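Local coordinates for protein exonuclease mut-7 homolog (Aedes aegypti, PDB 7JW2) that probably acts as a magnesium-dependent 3'-5' exoribonuclease that trims the 3' ends of Argonaute-1-bound microRNAs, the chain being its exonuclease domain, at residues A[26-31]-A[53-58]; A[93-98]-A[124-129]; A[138-143]-A[155-160]. All coordinates share one frame; numbering follows the deposited sequence.

Contact 1 of 3, residues A[26-31]-A[53-58]; sequences SDLCRQ and IQLATW
T57 presents its side chain to L28 and Q31, where helix 18-28 runs into a type I beta turn (L28 to Q31) against the central sheet of the exonuclease domain. Its CB stands 3.9 Å from Q31 CD, the Q31 side chain crossing that of T57 at about a right angle. CG2 packs against L28 CD2 (3.6 Å) and Q31 CD (3.7 Å). OG1, turned between the backbone N and the carbonyl carbon (chi1 78°), gives its proton to a water at 2.7 Å and accepts from the backbone N of D59 and D60. That water donates to D27 OD2, at 2.7 Å, an oxygen that also bonds Y62 OH. Two residues earlier, L55 CD1 meets L28 CD1 at 3.5 Å, and V83 and L79 of helix 73-84 add to this apolar layer. Q31 NE2 donates to D27 OD1 over 2.8 Å, in the amide plane and on the syn side of the carboxylate, which fixes the amide's rotation. No hydrogen bond joins the segments directly: L28, L55, the T57 methyl and Q31 pack by van der Waals contact, and water carries the polar links, a second molecule lying between W58 N and, less certainly, Q31 OE1.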
# COMPACT_ATOMS: atom_id res chain seq x y z
N SER A 26 -3.12 -2.96 -1.83
CA SER A 26 -3.48 -3.96 -0.83
C SER A 26 -4.41 -5.02 -1.41
O SER A 26 -4.24 -6.22 -1.14
CB SER A 26 -4.15 -3.27 0.36
OG SER A 26 -4.65 -4.22 1.28
N ASP A 27 -5.39 -4.60 -2.21
CA ASP A 27 -6.29 -5.55 -2.87
C ASP A 27 -5.55 -6.32 -3.96
O ASP A 27 -5.57 -7.56 -3.98
CB ASP A 27 -7.49 -4.79 -3.44
CG ASP A 27 -8.44 -5.68 -4.24
OD1 ASP A 27 -8.38 -6.92 -4.11
OD2 ASP A 27 -9.26 -5.12 -5.00
N LEU A 28 -4.86 -5.62 -4.85
CA LEU A 28 -4.33 -6.25 -6.05
C LEU A 28 -3.20 -7.23 -5.75
O LEU A 28 -3.05 -8.22 -6.48
CB LEU A 28 -3.83 -5.21 -7.04
CG LEU A 28 -4.92 -4.29 -7.58
CD1 LEU A 28 -4.32 -3.35 -8.62
CD2 LEU A 28 -6.07 -5.08 -8.19
N CYS A 29 -2.40 -6.98 -4.71
CA CYS A 29 -1.28 -7.87 -4.45
C CYS A 29 -1.72 -9.27 -4.03
O CYS A 29 -0.88 -10.17 -4.03
CB CYS A 29 -0.34 -7.27 -3.40
SG CYS A 29 -0.93 -7.37 -1.72
N ARG A 30 -2.99 -9.49 -3.70
CA ARG A 30 -3.46 -10.84 -3.39
C ARG A 30 -4.32 -11.45 -4.49
O ARG A 30 -4.79 -12.58 -4.32
CB ARG A 30 -4.25 -10.85 -2.09
CG ARG A 30 -3.44 -10.35 -0.92
CD ARG A 30 -2.18 -11.19 -0.65
NE ARG A 30 -2.42 -12.63 -0.51
CZ ARG A 30 -2.74 -13.23 0.63
NH1 ARG A 30 -2.85 -12.51 1.75
NH2 ARG A 30 -2.93 -14.54 0.67
N GLN A 31 -4.53 -10.76 -5.59
CA GLN A 31 -5.34 -11.32 -6.65
C GLN A 31 -4.53 -12.29 -7.50
O GLN A 31 -3.30 -12.19 -7.60
CB GLN A 31 -5.88 -10.21 -7.55
CG GLN A 31 -6.78 -9.22 -6.84
CD GLN A 31 -8.20 -9.71 -6.70
OE1 GLN A 31 -8.62 -10.66 -7.38
NE2 GLN A 31 -8.95 -9.08 -5.80
N ILE A 53 -4.39 4.74 -15.90
CA ILE A 53 -4.13 3.30 -15.99
C ILE A 53 -5.25 2.60 -15.23
O ILE A 53 -5.54 2.95 -14.08
CB ILE A 53 -2.75 2.94 -15.42
CG1 ILE A 53 -1.66 3.55 -16.30
CG2 ILE A 53 -2.60 1.41 -15.38
CD1 ILE A 53 -0.29 3.49 -15.66
N GLN A 54 -5.90 1.63 -15.88
CA GLN A 54 -7.06 0.96 -15.30
C GLN A 54 -6.71 -0.49 -14.98
O GLN A 54 -6.20 -1.21 -15.85
CB GLN A 54 -8.28 1.01 -16.23
CG GLN A 54 -8.70 2.41 -16.72
CD GLN A 54 -8.13 2.74 -18.09
OE1 GLN A 54 -7.13 3.45 -18.19
NE2 GLN A 54 -8.77 2.24 -19.14
N LEU A 55 -7.00 -0.91 -13.75
CA LEU A 55 -6.73 -2.26 -13.28
C LEU A 55 -8.03 -2.85 -12.74
O LEU A 55 -8.60 -2.31 -11.79
CB LEU A 55 -5.65 -2.27 -12.19
CG LEU A 55 -4.39 -1.49 -12.56
CD1 LEU A 55 -3.40 -1.39 -11.40
CD2 LEU A 55 -3.71 -2.10 -13.79
N ALA A 56 -8.46 -3.97 -13.32
CA ALA A 56 -9.74 -4.58 -13.00
C ALA A 56 -9.57 -5.97 -12.39
O ALA A 56 -8.79 -6.78 -12.90
CB ALA A 56 -10.63 -4.69 -14.24
N THR A 57 -10.34 -6.24 -11.35
CA THR A 57 -10.57 -7.60 -10.85
C THR A 57 -12.03 -7.95 -11.09
O THR A 57 -12.81 -7.12 -11.54
CB THR A 57 -10.25 -7.69 -9.35
OG1 THR A 57 -11.34 -7.13 -8.61
CG2 THR A 57 -8.99 -6.93 -9.00
N TRP A 58 -12.41 -9.19 -10.76
CA TRP A 58 -13.81 -9.54 -10.93
C TRP A 58 -14.73 -8.72 -10.04
O TRP A 58 -15.94 -8.66 -10.30
CB TRP A 58 -14.02 -11.03 -10.64
CG TRP A 58 -13.63 -11.91 -11.77
CD1 TRP A 58 -12.62 -12.82 -11.77
CD2 TRP A 58 -14.23 -11.97 -13.06
NE1 TRP A 58 -12.57 -13.46 -12.99
CE2 TRP A 58 -13.54 -12.94 -13.81
CE3 TRP A 58 -15.30 -11.29 -13.67
CZ2 TRP A 58 -13.87 -13.25 -15.11
CZ3 TRP A 58 -15.63 -11.61 -14.97
CH2 TRP A 58 -14.91 -12.58 -15.68
O HOH W 1 -11.23 -6.72 -5.93
O HOH W 2 -9.97 -10.95 -10.18

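Contact 2 of 3, residues A[93-98]-A[124-129]; sequences SFAPST and DLQLLW
S93 and D124 form a parallel beta bridge between strands 90-93 and 122-124, the latter the outermost strand on its side of the six-stranded sheet of this RNase H-like exonuclease domain. Both chains leave the sheet here, D124 as the N-cap of helix 125-132 and S93 through F94 and A95 into helix 96-106.

Three hydrogen bonds define the polar part. L125 N donates to S93 O over 2.8 Å, carrying the parallel pairing into the first residue of the helix. D124 OD1 accepts twice: from A95 N at 2.8 Å, across the contact, and from Q126 N at 2.9 Å, the capping bond. The two donors approach from opposite faces of the carboxylate plane, each well out of it. With CG anti to the backbone N (chi1 -178°), the carboxylate lies between the helix start and the neighbouring chain, so one oxygen caps a helix and ties down a loop together. S93 OG bonds L123 O, on the adjacent strand.

The D124 side chain also makes a van der Waals contact with P96, whose CD lies 3.3 Å from D124 CG; the two side chains cross at about a right angle, and Y114 touches both residues.

The apolar group centres on F94, whose ring reaches Q126, L125 and W129 of helix 125-132; the F94 side chain also touches L151 and L154 of helix 151-159. Q126 CB makes a CH-pi contact with one face, 4.2 Å from the ring centroid and 19° off its normal, and the extended chain runs on past CZ to the terminal amide, whose plane is turned 36° from the ring. L125 CB approaches the same ring obliquely. The meeting with W129 is edge to edge: F94 CE2 lies 4.2 Å from W129 CE3.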
# COMPACT_ATOMS: atom_id res chain seq x y z
N SER A 93 -4.77 -8.46 -21.14
CA SER A 93 -4.52 -7.24 -21.90
C SER A 93 -4.94 -7.48 -23.34
O SER A 93 -5.23 -8.61 -23.73
CB SER A 93 -3.03 -6.87 -21.81
OG SER A 93 -2.27 -7.90 -22.43
N PHE A 94 -4.98 -6.41 -24.12
CA PHE A 94 -5.16 -6.51 -25.56
C PHE A 94 -4.03 -5.75 -26.23
O PHE A 94 -3.87 -4.55 -25.99
CB PHE A 94 -6.54 -5.97 -26.00
CG PHE A 94 -6.92 -6.36 -27.41
CD1 PHE A 94 -6.45 -5.63 -28.50
CD2 PHE A 94 -7.76 -7.44 -27.65
CE1 PHE A 94 -6.81 -5.99 -29.80
CE2 PHE A 94 -8.11 -7.80 -28.95
CZ PHE A 94 -7.64 -7.07 -30.02
N ALA A 95 -3.22 -6.45 -27.02
CA ALA A 95 -2.02 -5.88 -27.63
C ALA A 95 -1.16 -5.09 -26.64
O ALA A 95 -0.88 -3.92 -26.86
CB ALA A 95 -2.41 -5.01 -28.83
N PRO A 96 -0.69 -5.74 -25.57
CA PRO A 96 -0.02 -5.01 -24.48
C PRO A 96 1.29 -4.33 -24.87
O PRO A 96 1.67 -3.36 -24.21
CB PRO A 96 0.24 -6.11 -23.44
CG PRO A 96 0.32 -7.38 -24.24
CD PRO A 96 -0.72 -7.19 -25.32
N SER A 97 1.98 -4.82 -25.91
CA SER A 97 3.29 -4.26 -26.26
C SER A 97 3.21 -2.77 -26.53
O SER A 97 4.17 -2.04 -26.25
CB SER A 97 3.85 -4.97 -27.49
OG SER A 97 4.31 -6.27 -27.17
N THR A 98 2.09 -2.29 -27.07
CA THR A 98 1.95 -0.87 -27.36
C THR A 98 2.05 -0.04 -26.09
O THR A 98 2.92 0.84 -25.98
CB THR A 98 0.63 -0.62 -28.08
OG1 THR A 98 0.47 -1.57 -29.15
CG2 THR A 98 0.61 0.78 -28.65
N ASP A 124 -1.74 -11.52 -23.87
CA ASP A 124 -2.36 -10.75 -24.94
C ASP A 124 -3.57 -11.51 -25.46
O ASP A 124 -3.43 -12.59 -26.02
CB ASP A 124 -1.34 -10.53 -26.05
CG ASP A 124 -1.87 -9.68 -27.19
OD1 ASP A 124 -3.05 -9.26 -27.14
OD2 ASP A 124 -1.10 -9.44 -28.13
N LEU A 125 -4.77 -10.94 -25.27
CA LEU A 125 -5.96 -11.66 -25.73
C LEU A 125 -6.04 -11.75 -27.24
O LEU A 125 -6.72 -12.64 -27.76
CB LEU A 125 -7.23 -11.02 -25.18
CG LEU A 125 -7.46 -11.29 -23.68
CD1 LEU A 125 -8.60 -10.44 -23.16
CD2 LEU A 125 -7.75 -12.76 -23.42
N GLN A 126 -5.36 -10.85 -27.96
CA GLN A 126 -5.30 -11.00 -29.42
C GLN A 126 -4.55 -12.26 -29.82
O GLN A 126 -4.89 -12.88 -30.84
CB GLN A 126 -4.66 -9.77 -30.05
CG GLN A 126 -4.88 -9.67 -31.55
CD GLN A 126 -4.50 -8.31 -32.10
OE1 GLN A 126 -3.57 -7.67 -31.62
NE2 GLN A 126 -5.22 -7.87 -33.13
N LEU A 127 -3.55 -12.67 -29.04
CA LEU A 127 -2.84 -13.92 -29.32
C LEU A 127 -3.72 -15.13 -29.01
O LEU A 127 -3.69 -16.13 -29.75
CB LEU A 127 -1.55 -13.99 -28.49
CG LEU A 127 -0.42 -13.04 -28.87
CD1 LEU A 127 0.74 -13.21 -27.90
CD2 LEU A 127 0.03 -13.29 -30.30
N LEU A 128 -4.48 -15.07 -27.92
CA LEU A 128 -5.42 -16.15 -27.62
C LEU A 128 -6.49 -16.25 -28.71
O LEU A 128 -6.85 -17.35 -29.13
CB LEU A 128 -6.06 -15.91 -26.25
CG LEU A 128 -7.14 -16.88 -25.78
CD1 LEU A 128 -6.57 -18.28 -25.52
CD2 LEU A 128 -7.83 -16.34 -24.53
N TRP A 129 -7.00 -15.11 -29.17
CA TRP A 129 -7.94 -15.07 -30.29
C TRP A 129 -7.38 -15.80 -31.50
O TRP A 129 -8.03 -16.69 -32.06
CB TRP A 129 -8.24 -13.61 -30.62
CG TRP A 129 -9.37 -13.37 -31.57
CD1 TRP A 129 -10.07 -14.30 -32.30
CD2 TRP A 129 -9.93 -12.10 -31.88
NE1 TRP A 129 -11.04 -13.67 -33.05
CE2 TRP A 129 -10.97 -12.32 -32.82
CE3 TRP A 129 -9.66 -10.79 -31.47
CZ2 TRP A 129 -11.73 -11.27 -33.34
CZ3 TRP A 129 -10.41 -9.76 -31.99
CH2 TRP A 129 -11.44 -10.01 -32.91

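Contact 3 of 3, residues A[138-143]-A[155-160]; sequences FRFPYH and VRLCLG
The loop between helices 125-132 and 151-159 doubles back over the C-terminal end of helix 151-159, where G160, with positive phi, is the first residue to leave the helical conformation. A single hydrogen bond ties the loop to the helix: Y142 N donates to L157 O, a carbonyl of the last turn, over 3.0 Å with an N-H...O angle of 149°. P141 sits just before it, its CG 3.3 Å from C158 O, so proline carbons border the helix-end carbonyls.

The residues flanking P141 in sequence, F140 and Y142, carry the packing. The Y142 ring lies flat on G160, whose CA is 3.5 Å from the ring centroid and 15° off the normal, a CH-pi contact over the middle of the face. G160 N also approaches this face, 3.2 Å from Y142 CD2, while L157 O and C158 O stand at the ring edge near its plane. With no side chain on G160, backbone and ring can come this close.

F140 points inward. L157 CB makes a CH-pi contact over one face, 4.1 Å from the centroid, and F138 CE1 stands over the centre of the opposite face. C158 SG, put beside the backbone N by chi1 of -66°, adds an oblique sulfur-aromatic contact, 3.7 Å from F140 CE2. The backbone of F140 is held as well, its N donating to H143 ND1 at 2.7 Å in the imidazole plane, with R139 CD over a face of that ring. R156, just before L157 in the helix, forms a salt bridge with E144.

The chemistry thus divides by depth: F140 joins the hydrophobic interior through carbon and sulfur, whereas the more exposed Y142 lies against backbone atoms of the helix end, and one backbone hydrogen bond joins loop and helix.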
# COMPACT_ATOMS: atom_id res chain seq x y z
N PHE A 138 -14.08 -24.67 -32.67
CA PHE A 138 -14.27 -23.54 -31.76
C PHE A 138 -15.28 -22.56 -32.33
O PHE A 138 -15.14 -22.08 -33.46
CB PHE A 138 -12.95 -22.84 -31.49
CG PHE A 138 -13.04 -21.72 -30.48
CD1 PHE A 138 -13.49 -20.46 -30.86
CD2 PHE A 138 -12.68 -21.93 -29.16
CE1 PHE A 138 -13.58 -19.45 -29.93
CE2 PHE A 138 -12.76 -20.91 -28.23
CZ PHE A 138 -13.21 -19.67 -28.61
N ARG A 139 -16.29 -22.22 -31.52
CA ARG A 139 -17.29 -21.23 -31.90
C ARG A 139 -17.44 -20.21 -30.77
O ARG A 139 -17.72 -20.58 -29.63
CB ARG A 139 -18.65 -21.87 -32.18
CG ARG A 139 -18.77 -22.60 -33.51
CD ARG A 139 -18.15 -21.82 -34.67
NE ARG A 139 -18.35 -22.50 -35.95
CZ ARG A 139 -17.77 -23.66 -36.28
NH1 ARG A 139 -16.94 -24.26 -35.43
NH2 ARG A 139 -18.01 -24.21 -37.46
N PHE A 140 -17.29 -18.93 -31.10
CA PHE A 140 -17.67 -17.89 -30.16
C PHE A 140 -19.18 -17.95 -29.91
O PHE A 140 -19.94 -18.38 -30.79
CB PHE A 140 -17.27 -16.51 -30.70
CG PHE A 140 -15.80 -16.23 -30.60
CD1 PHE A 140 -14.97 -16.37 -31.71
CD2 PHE A 140 -15.24 -15.82 -29.40
CE1 PHE A 140 -13.61 -16.12 -31.62
CE2 PHE A 140 -13.88 -15.56 -29.30
CZ PHE A 140 -13.07 -15.71 -30.41
N PRO A 141 -19.64 -17.56 -28.72
CA PRO A 141 -21.08 -17.65 -28.43
C PRO A 141 -21.93 -16.74 -29.28
O PRO A 141 -23.14 -16.98 -29.43
CB PRO A 141 -21.18 -17.26 -26.95
CG PRO A 141 -19.87 -16.59 -26.61
CD PRO A 141 -18.85 -17.09 -27.56
N TYR A 142 -21.36 -15.67 -29.82
CA TYR A 142 -22.06 -14.81 -30.74
C TYR A 142 -21.20 -14.75 -31.99
O TYR A 142 -20.76 -13.67 -32.41
CB TYR A 142 -22.32 -13.44 -30.11
CG TYR A 142 -23.05 -13.58 -28.81
CD1 TYR A 142 -24.43 -13.62 -28.76
CD2 TYR A 142 -22.35 -13.73 -27.61
CE1 TYR A 142 -25.11 -13.78 -27.57
CE2 TYR A 142 -23.00 -13.88 -26.42
CZ TYR A 142 -24.38 -13.92 -26.39
OH TYR A 142 -25.04 -14.08 -25.19
N HIS A 143 -20.95 -15.92 -32.56
CA HIS A 143 -19.94 -16.08 -33.59
C HIS A 143 -20.29 -15.27 -34.82
O HIS A 143 -21.47 -15.14 -35.19
CB HIS A 143 -19.76 -17.55 -33.96
CG HIS A 143 -18.41 -17.88 -34.51
ND1 HIS A 143 -17.38 -18.34 -33.72
CD2 HIS A 143 -17.91 -17.81 -35.76
CE1 HIS A 143 -16.30 -18.53 -34.46
NE2 HIS A 143 -16.60 -18.22 -35.71
N VAL A 155 -15.39 -8.17 -28.17
CA VAL A 155 -16.49 -8.00 -27.22
C VAL A 155 -17.80 -8.51 -27.81
O VAL A 155 -18.57 -9.21 -27.14
CB VAL A 155 -16.60 -6.53 -26.79
CG1 VAL A 155 -17.91 -6.28 -26.10
CG2 VAL A 155 -15.45 -6.18 -25.85
N ARG A 156 -18.08 -8.17 -29.07
CA ARG A 156 -19.31 -8.66 -29.69
C ARG A 156 -19.32 -10.18 -29.80
O ARG A 156 -20.33 -10.82 -29.48
CB ARG A 156 -19.49 -8.03 -31.07
CG ARG A 156 -20.93 -8.15 -31.59
CD ARG A 156 -21.13 -7.24 -32.78
NE ARG A 156 -20.33 -7.68 -33.92
CZ ARG A 156 -19.23 -7.07 -34.35
NH1 ARG A 156 -18.79 -5.99 -33.73
NH2 ARG A 156 -18.57 -7.55 -35.40
N LEU A 157 -18.20 -10.77 -30.23
CA LEU A 157 -18.13 -12.22 -30.38
C LEU A 157 -18.33 -12.94 -29.05
O LEU A 157 -18.95 -14.01 -29.01
CB LEU A 157 -16.78 -12.62 -30.98
CG LEU A 157 -16.54 -12.28 -32.44
CD1 LEU A 157 -15.06 -12.27 -32.73
CD2 LEU A 157 -17.24 -13.29 -33.32
N CYS A 158 -17.81 -12.38 -27.96
CA CYS A 158 -17.85 -13.08 -26.69
C CYS A 158 -19.07 -12.74 -25.85
O CYS A 158 -19.59 -13.60 -25.14
CB CYS A 158 -16.59 -12.79 -25.87
SG CYS A 158 -15.08 -13.43 -26.57
N LEU A 159 -19.54 -11.49 -25.91
CA LEU A 159 -20.60 -11.05 -25.03
C LEU A 159 -21.89 -10.65 -25.73
O LEU A 159 -22.89 -10.39 -25.05
CB LEU A 159 -20.11 -9.87 -24.18
CG LEU A 159 -18.73 -10.02 -23.56
CD1 LEU A 159 -18.38 -8.73 -22.87
CD2 LEU A 159 -18.66 -11.20 -22.59
N GLY A 160 -21.90 -10.59 -27.06
CA GLY A 160 -23.14 -10.35 -27.78
C GLY A 160 -23.68 -8.94 -27.68
O GLY A 160 -24.86 -8.72 -27.96

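How the contacts relate
The contacts follow one another along the chain within the exonuclease domain. Contact 1 and contact 2 sit on opposite sides of the chain's centre, their own centres about 19 Å apart, and both lean on strand 33-40 of the shared sheet. Contact 3 lies off the sheet, among helices 125-132, 151-159 and 179-205, centre to centre about 26 Å from contact 1 and about 17 Å from contact 2. Contacts 2 and 3 form a continuous packed region through W129, whose CZ2 reaches L157 CD1 at 3.5 Å and whose ring meets F140 with planes about 80° apart. Contact 1 stays separate, its nearest atoms about 9 Å from contact 2 and about 8 Å from contact 3, although helix 179-205 packs against segments of all three.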